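Local structure of putative uncharacterized protein (Desulfitobacterium hafniense, 4JGI) at residues N107-E119 / A199-G211. The protein binds methylcobalamin through a Rossmann-like domain and probably serves as the corrinoid carrier of an O-demethylase system. Residues are numbered along the deposited sequence; the frame is centred on the assembly and turned at random.
Sequences NIFRTMAEASGFE and AADGVKICQRWVG
The ring of Phe109 meets helix 199-209 by its edge: Ala199 O and Val203 N lie in the ring plane and Cys206 SG sits near it, 4.0 Å from CZ, while Ala113 CB of its own helix rests on one face, toward the rim. With CG anti to the backbone N (chi1 175°), the ring enters as a knob among Ala199, Gly202, Val203 and Cys206; Gly202 suits this hole, since a beta carbon there would crowd CE1. The Phe118 ring has Ala113 O at its edge and crosses the Gln207 amide, their planes 52° apart and CZ 3.6 Å from OE1, while Val210 CG2 meets CE2 at 3.8 Å. Both helices pack on one side of the parallel sheet of the Rossmann-like B12-binding domain, crossing at -42°, with Phe118 and Cys206 reaching Ile143 of the central strand. Small Ala199 lets Met112 SD come within 3.8 Å of its CB, and its backbone N binds the cobalamin. Branched Val203 wedges CG2 between Met112 CB (3.6 Å) and the Phe109 ring, and its CG1 approaches Ser116 OG. Gln207, its chain bent at chi2 to turn the amide toward Ser116, gives Ser116 O a weak hydrogen bond from NE2 (3.2 Å), and a water accepts from NE2 and donates to Ser116 OG; a leucine here would probably leave carbonyl and water without their amide partner. Ser116 OG also donates to Met112 O, and Gly117, at positive phi, is C-prime of the Schellman motif ending the helix.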
ATOM      1  N   ASN A 107      -0.021  -9.375  -0.895  1.00 14.83           N
ATOM      2  CA  ASN A 107      -1.018  -9.124  -1.936  1.00 14.27           C
ATOM      3  C   ASN A 107      -2.182  -8.217  -1.506  1.00 14.16           C
ATOM      4  O   ASN A 107      -2.785  -7.534  -2.317  1.00 16.46           O
ATOM      5  CB  ASN A 107      -1.470 -10.452  -2.500  1.00 17.13           C
ATOM      6  CG  ASN A 107      -0.419 -11.152  -3.281  1.00 22.00           C
ATOM      7  OD1 ASN A 107       0.550 -10.580  -3.648  1.00 22.80           O
ATOM      8  ND2 ASN A 107      -0.664 -12.384  -3.590  1.00 24.29           N
ATOM      9  N   ILE A 108      -2.543  -8.268  -0.218  1.00 15.00           N
ATOM     10  CA  ILE A 108      -3.474  -7.297   0.361  1.00 15.76           C
ATOM     11  C   ILE A 108      -2.939  -5.885   0.215  1.00 16.76           C
ATOM     12  O   ILE A 108      -3.610  -4.996  -0.280  1.00 17.28           O
ATOM     13  CB  ILE A 108      -3.838  -7.651   1.833  1.00 16.83           C
ATOM     14  CG1 ILE A 108      -4.559  -8.971   1.874  1.00 18.00           C
ATOM     15  CG2 ILE A 108      -4.623  -6.547   2.452  1.00 17.90           C
ATOM     16  CD1 ILE A 108      -4.834  -9.481   3.289  1.00 20.60           C
ATOM     17  N   PHE A 109      -1.677  -5.696   0.548  1.00 15.48           N
ATOM     18  CA  PHE A 109      -1.034  -4.432   0.337  1.00 17.35           C
ATOM     19  C   PHE A 109      -0.952  -4.038  -1.120  1.00 14.68           C
ATOM     20  O   PHE A 109      -1.262  -2.889  -1.427  1.00 16.38           O
ATOM     21  CB  PHE A 109       0.334  -4.454   1.007  1.00 15.28           C
ATOM     22  CG  PHE A 109       1.131  -3.205   0.735  1.00 16.12           C
ATOM     23  CD1 PHE A 109       0.826  -1.995   1.397  1.00 17.09           C
ATOM     24  CD2 PHE A 109       2.130  -3.184  -0.183  1.00 16.72           C
ATOM     25  CE1 PHE A 109       1.512  -0.806   1.075  1.00 17.80           C
ATOM     26  CE2 PHE A 109       2.819  -2.019  -0.456  1.00 18.56           C
ATOM     27  CZ  PHE A 109       2.530  -0.829   0.184  1.00 18.06           C
ATOM     28  N   ARG A 110      -0.604  -4.957  -1.998  1.00 14.80           N
ATOM     29  CA  ARG A 110      -0.537  -4.683  -3.403  1.00 16.65           C
ATOM     30  C   ARG A 110      -1.883  -4.144  -3.884  1.00 15.71           C
ATOM     31  O   ARG A 110      -1.950  -3.142  -4.621  1.00 16.52           O
ATOM     32  CB  ARG A 110      -0.171  -5.979  -4.174  1.00 16.51           C
ATOM     33  CG  ARG A 110      -0.143  -5.791  -5.655  1.00 20.91           C
ATOM     34  CD  ARG A 110       0.011  -7.132  -6.347  1.00 23.18           C
ATOM     35  NE  ARG A 110      -1.135  -8.009  -6.120  1.00 27.33           N
ATOM     36  CZ  ARG A 110      -1.174  -9.334  -6.313  1.00 26.60           C
ATOM     37  NH1 ARG A 110      -0.097 -10.037  -6.598  1.00 27.96           N
ATOM     38  NH2 ARG A 110      -2.325  -9.985  -6.095  1.00 29.28           N
ATOM     39  N   THR A 111      -2.991  -4.768  -3.466  1.00 16.07           N
ATOM     40  CA  THR A 111      -4.310  -4.353  -3.945  1.00 17.20           C
ATOM     41  C   THR A 111      -4.589  -2.935  -3.412  1.00 15.28           C
ATOM     42  O   THR A 111      -5.079  -2.102  -4.186  1.00 18.03           O
ATOM     43  CB  THR A 111      -5.380  -5.329  -3.487  1.00 19.81           C
ATOM     44  OG1 THR A 111      -5.027  -6.645  -4.002  1.00 20.81           O
ATOM     45  CG2 THR A 111      -6.775  -4.857  -3.938  1.00 18.85           C
ATOM     46  N   MET A 112      -4.330  -2.649  -2.148  1.00 16.31           N
ATOM     47  CA  MET A 112      -4.584  -1.305  -1.570  1.00 16.22           C
ATOM     48  C   MET A 112      -3.715  -0.278  -2.246  1.00 18.24           C
ATOM     49  O   MET A 112      -4.186   0.801  -2.527  1.00 18.51           O
ATOM     50  CB  MET A 112      -4.385  -1.286  -0.079  1.00 18.95           C
ATOM     51  CG  MET A 112      -5.414  -2.156   0.647  1.00 17.60           C
ATOM     52  SD  MET A 112      -4.936  -2.053   2.377  1.00 21.97           S
ATOM     53  CE  MET A 112      -6.344  -2.802   3.173  1.00 24.51           C
ATOM     54  N   ALA A 113      -2.473  -0.625  -2.525  1.00 16.44           N
ATOM     55  CA  ALA A 113      -1.550   0.355  -3.111  1.00 15.99           C
ATOM     56  C   ALA A 113      -1.934   0.707  -4.542  1.00 18.14           C
ATOM     57  O   ALA A 113      -1.938   1.873  -4.948  1.00 19.82           O
ATOM     58  CB  ALA A 113      -0.130  -0.203  -3.075  1.00 18.23           C
ATOM     59  N   GLU A 114      -2.321  -0.315  -5.327  1.00 15.10           N
ATOM     60  CA  GLU A 114      -2.823  -0.156  -6.682  1.00 17.16           C
ATOM     61  C   GLU A 114      -4.105   0.730  -6.685  1.00 20.14           C
ATOM     62  O   GLU A 114      -4.208   1.621  -7.480  1.00 21.85           O
ATOM     63  CB  GLU A 114      -2.995  -1.519  -7.410  1.00 19.55           C
ATOM     64  CG  GLU A 114      -1.650  -2.100  -7.776  1.00 21.98           C
ATOM     65  CD  GLU A 114      -1.735  -3.449  -8.575  1.00 30.23           C
ATOM     66  OE1 GLU A 114      -2.720  -4.216  -8.342  1.00 43.89           O
ATOM     67  OE2 GLU A 114      -0.805  -3.747  -9.401  1.00 41.01           O
ATOM     68  N   ALA A 115      -4.996   0.473  -5.759  1.00 16.93           N
ATOM     69  CA  ALA A 115      -6.214   1.233  -5.637  1.00 20.85           C
ATOM     70  C   ALA A 115      -5.974   2.658  -5.174  1.00 21.22           C
ATOM     71  O   ALA A 115      -6.848   3.494  -5.337  1.00 24.40           O
ATOM     72  CB  ALA A 115      -7.160   0.547  -4.663  1.00 20.86           C
ATOM     73  N   SER A 116      -4.812   2.940  -4.591  1.00 20.81           N
ATOM     74  CA  SER A 116      -4.441   4.229  -4.083  1.00 20.90           C
ATOM     75  C   SER A 116      -3.562   4.972  -5.038  1.00 21.61           C
ATOM     76  O   SER A 116      -3.039   6.011  -4.642  1.00 27.29           O
ATOM     77  CB  SER A 116      -3.662   4.049  -2.821  1.00 21.82           C
ATOM     78  OG  SER A 116      -4.478   3.484  -1.800  1.00 22.11           O
ATOM     79  N   GLY A 117      -3.475   4.507  -6.275  1.00 23.53           N
ATOM     80  CA  GLY A 117      -2.800   5.189  -7.362  1.00 24.85           C
ATOM     81  C   GLY A 117      -1.333   4.941  -7.506  1.00 25.53           C
ATOM     82  O   GLY A 117      -0.667   5.669  -8.264  1.00 26.27           O
ATOM     83  N   PHE A 118      -0.804   3.893  -6.851  1.00 20.64           N
ATOM     84  CA  PHE A 118       0.601   3.593  -7.066  1.00 17.96           C
ATOM     85  C   PHE A 118       0.762   2.646  -8.251  1.00 20.76           C
ATOM     86  O   PHE A 118      -0.089   1.757  -8.462  1.00 22.28           O
ATOM     87  CB  PHE A 118       1.245   2.935  -5.856  1.00 16.28           C
ATOM     88  CG  PHE A 118       1.401   3.813  -4.636  1.00 18.93           C
ATOM     89  CD1 PHE A 118       0.383   3.935  -3.720  1.00 21.02           C
ATOM     90  CD2 PHE A 118       2.542   4.580  -4.455  1.00 19.32           C
ATOM     91  CE1 PHE A 118       0.491   4.753  -2.628  1.00 23.58           C
ATOM     92  CE2 PHE A 118       2.634   5.431  -3.330  1.00 19.10           C
ATOM     93  CZ  PHE A 118       1.594   5.537  -2.457  1.00 24.75           C
ATOM     94  N   GLU A 119       1.859   2.741  -8.984  1.00 20.15           N
ATOM     95  CA  GLU A 119       2.263   1.719  -9.969  1.00 19.11           C
ATOM     96  C   GLU A 119       3.127   0.705  -9.219  1.00 23.35           C
ATOM     97  O   GLU A 119       4.170   1.086  -8.634  1.00 22.09           O
ATOM     98  CB  GLU A 119       3.045   2.323 -11.088  1.00 23.38           C
ATOM     99  CG  GLU A 119       3.525   1.270 -12.082  1.00 26.25           C
ATOM    100  CD  GLU A 119       4.132   1.849 -13.358  1.00 34.15           C
ATOM    101  OE1 GLU A 119       4.671   2.975 -13.295  1.00 33.42           O
ATOM    102  OE2 GLU A 119       4.130   1.109 -14.400  1.00 34.60           O
ATOM    103  N   ALA A 199      -1.751  -3.580   6.322  1.00 16.80           N
ATOM    104  CA  ALA A 199      -1.578  -3.114   4.997  1.00 15.64           C
ATOM    105  C   ALA A 199      -2.130  -1.713   4.771  1.00 18.21           C
ATOM    106  O   ALA A 199      -1.573  -0.930   3.987  1.00 17.11           O
ATOM    107  CB  ALA A 199      -2.215  -4.061   4.008  1.00 18.71           C
ATOM    108  N   ALA A 200      -3.217  -1.397   5.451  1.00 17.69           N
ATOM    109  CA  ALA A 200      -3.781  -0.048   5.301  1.00 18.41           C
ATOM    110  C   ALA A 200      -2.862   1.023   5.958  1.00 18.48           C
ATOM    111  O   ALA A 200      -2.675   2.103   5.375  1.00 19.54           O
ATOM    112  CB  ALA A 200      -5.179  -0.046   5.891  1.00 20.50           C
ATOM    113  N   ASP A 201      -2.313   0.687   7.129  1.00 18.32           N
ATOM    114  CA  ASP A 201      -1.293   1.545   7.714  1.00 21.22           C
ATOM    115  C   ASP A 201      -0.110   1.717   6.774  1.00 22.17           C
ATOM    116  O   ASP A 201       0.435   2.810   6.606  1.00 19.67           O
ATOM    117  CB  ASP A 201      -0.813   0.944   9.017  1.00 21.86           C
ATOM    118  CG  ASP A 201       0.251   1.769   9.695  1.00 32.30           C
ATOM    119  OD1 ASP A 201      -0.084   2.897  10.081  1.00 36.55           O
ATOM    120  OD2 ASP A 201       1.382   1.222   9.922  1.00 34.68           O
ATOM    121  N   GLY A 202       0.291   0.624   6.081  1.00 18.25           N
ATOM    122  CA  GLY A 202       1.401   0.743   5.142  1.00 20.45           C
ATOM    123  C   GLY A 202       1.102   1.705   4.014  1.00 18.06           C
ATOM    124  O   GLY A 202       1.978   2.494   3.567  1.00 18.80           O
ATOM    125  N   VAL A 203      -0.129   1.697   3.472  1.00 17.27           N
ATOM    126  CA  VAL A 203      -0.488   2.635   2.422  1.00 17.62           C
ATOM    127  C   VAL A 203      -0.418   4.066   2.924  1.00 19.05           C
ATOM    128  O   VAL A 203       0.033   4.960   2.196  1.00 18.86           O
ATOM    129  CB  VAL A 203      -1.855   2.343   1.814  1.00 20.04           C
ATOM    130  CG1 VAL A 203      -2.275   3.416   0.860  1.00 24.65           C
ATOM    131  CG2 VAL A 203      -1.842   1.013   1.139  1.00 22.86           C
ATOM    132  N   LYS A 204      -0.919   4.262   4.140  1.00 17.41           N
ATOM    133  CA  LYS A 204      -0.870   5.588   4.830  1.00 19.56           C
ATOM    134  C   LYS A 204       0.573   6.101   4.847  1.00 19.18           C
ATOM    135  O   LYS A 204       0.823   7.271   4.491  1.00 19.94           O
ATOM    136  CB  LYS A 204      -1.387   5.510   6.254  1.00 20.90           C
ATOM    137  CG  LYS A 204      -1.353   6.898   6.945  1.00 23.00           C
ATOM    138  CD  LYS A 204      -1.681   6.726   8.440  1.00 29.47           C
ATOM    139  CE  LYS A 204      -1.588   7.988   9.290  1.00 48.87           C
ATOM    140  NZ  LYS A 204      -2.310   7.988  10.630  1.00 56.12           N
ATOM    141  N   ILE A 205       1.484   5.233   5.240  1.00 18.18           N
ATOM    142  CA  ILE A 205       2.925   5.585   5.253  1.00 17.52           C
ATOM    143  C   ILE A 205       3.435   5.993   3.893  1.00 19.37           C
ATOM    144  O   ILE A 205       4.131   7.040   3.710  1.00 20.78           O
ATOM    145  CB  ILE A 205       3.755   4.490   5.904  1.00 19.68           C
ATOM    146  CG1 ILE A 205       3.456   4.302   7.381  1.00 21.97           C
ATOM    147  CG2 ILE A 205       5.248   4.695   5.630  1.00 20.86           C
ATOM    148  CD1 ILE A 205       3.865   2.989   7.973  1.00 21.49           C
ATOM    149  N   CYS A 206       3.096   5.224   2.900  1.00 17.29           N
ATOM    150  CA  CYS A 206       3.588   5.427   1.575  1.00 16.84           C
ATOM    151  C   CYS A 206       3.019   6.719   0.944  1.00 17.99           C
ATOM    152  O   CYS A 206       3.717   7.468   0.253  1.00 20.56           O
ATOM    153  CB  CYS A 206       3.213   4.228   0.713  1.00 18.32           C
ATOM    154  SG  CYS A 206       4.158   2.706   1.041  1.00 20.45           S
ATOM    155  N   GLN A 207       1.757   6.962   1.230  1.00 18.95           N
ATOM    156  CA  GLN A 207       1.128   8.224   0.780  1.00 20.45           C
ATOM    157  C   GLN A 207       1.805   9.483   1.369  1.00 22.58           C
ATOM    158  O   GLN A 207       2.009  10.450   0.635  1.00 23.96           O
ATOM    159  CB  GLN A 207      -0.349   8.239   1.090  1.00 21.62           C
ATOM    160  CG  GLN A 207      -1.176   7.307   0.228  1.00 22.41           C
ATOM    161  CD  GLN A 207      -1.435   7.750  -1.229  1.00 23.67           C
ATOM    162  OE1 GLN A 207      -0.621   8.384  -1.906  1.00 28.64           O
ATOM    163  NE2 GLN A 207      -2.606   7.376  -1.727  1.00 25.69           N
ATOM    164  N   ARG A 208       2.227   9.406   2.625  1.00 20.03           N
ATOM    165  CA  ARG A 208       2.969  10.477   3.254  1.00 22.18           C
ATOM    166  C   ARG A 208       4.304  10.710   2.564  1.00 23.35           C
ATOM    167  O   ARG A 208       4.755  11.857   2.425  1.00 25.37           O
ATOM    168  CB  ARG A 208       3.153  10.249   4.769  1.00 21.22           C
ATOM    169  CG  ARG A 208       1.857  10.301   5.565  1.00 26.27           C
ATOM    170  CD  ARG A 208       1.968   9.954   6.999  1.00 28.52           C
ATOM    171  NE  ARG A 208       0.749  10.406   7.696  1.00 26.55           N
ATOM    172  CZ  ARG A 208       0.687  10.742   8.990  1.00 41.90           C
ATOM    173  NH1 ARG A 208       1.722  10.476   9.765  1.00 34.39           N
ATOM    174  NH2 ARG A 208      -0.438  11.270   9.537  1.00 32.44           N
ATOM    175  N   TRP A 209       5.002   9.621   2.168  1.00 21.38           N
ATOM    176  CA  TRP A 209       6.285   9.810   1.469  1.00 21.11           C
ATOM    177  C   TRP A 209       6.225  10.422   0.070  1.00 25.22           C
ATOM    178  O   TRP A 209       7.174  11.058  -0.387  1.00 33.37           O
ATOM    179  CB  TRP A 209       6.885   8.425   1.383  1.00 19.47           C
ATOM    180  CG  TRP A 209       7.470   7.898   2.645  1.00 19.40           C
ATOM    181  CD1 TRP A 209       7.967   8.613   3.727  1.00 22.74           C
ATOM    182  CD2 TRP A 209       7.730   6.529   2.932  1.00 19.59           C
ATOM    183  NE1 TRP A 209       8.492   7.761   4.649  1.00 23.92           N
ATOM    184  CE2 TRP A 209       8.347   6.466   4.187  1.00 19.56           C
ATOM    185  CE3 TRP A 209       7.453   5.317   2.258  1.00 16.79           C
ATOM    186  CZ2 TRP A 209       8.726   5.280   4.787  1.00 19.28           C
ATOM    187  CZ3 TRP A 209       7.843   4.147   2.857  1.00 19.13           C
ATOM    188  CH2 TRP A 209       8.511   4.108   4.064  1.00 19.32           C
ATOM    189  N   VAL A 210       5.122  10.253  -0.633  1.00 23.60           N
ATOM    190  CA  VAL A 210       5.045  10.699  -1.992  1.00 25.75           C
ATOM    191  C   VAL A 210       4.230  11.983  -2.132  1.00 35.03           C
ATOM    192  O   VAL A 210       3.613  12.394  -1.177  1.00 31.94           O
ATOM    193  CB  VAL A 210       4.625   9.565  -2.960  1.00 27.25           C
ATOM    194  CG1 VAL A 210       5.518   8.368  -2.694  1.00 28.18           C
ATOM    195  CG2 VAL A 210       3.179   9.149  -2.838  1.00 28.36           C
ATOM    196  N   GLY A 211       4.267  12.602  -3.299  1.00 37.30           N
ATOM    197  CA  GLY A 211       3.670  13.959  -3.455  1.00 62.32           C
ATOM    198  C   GLY A 211       3.010  14.296  -4.794  1.00 72.51           C
ATOM    199  O   GLY A 211       3.631  14.883  -5.691  1.00 94.36           O
TER
HETATM  200  O   HOH W   1      -4.606   5.785  -0.241  1.00 27.00           O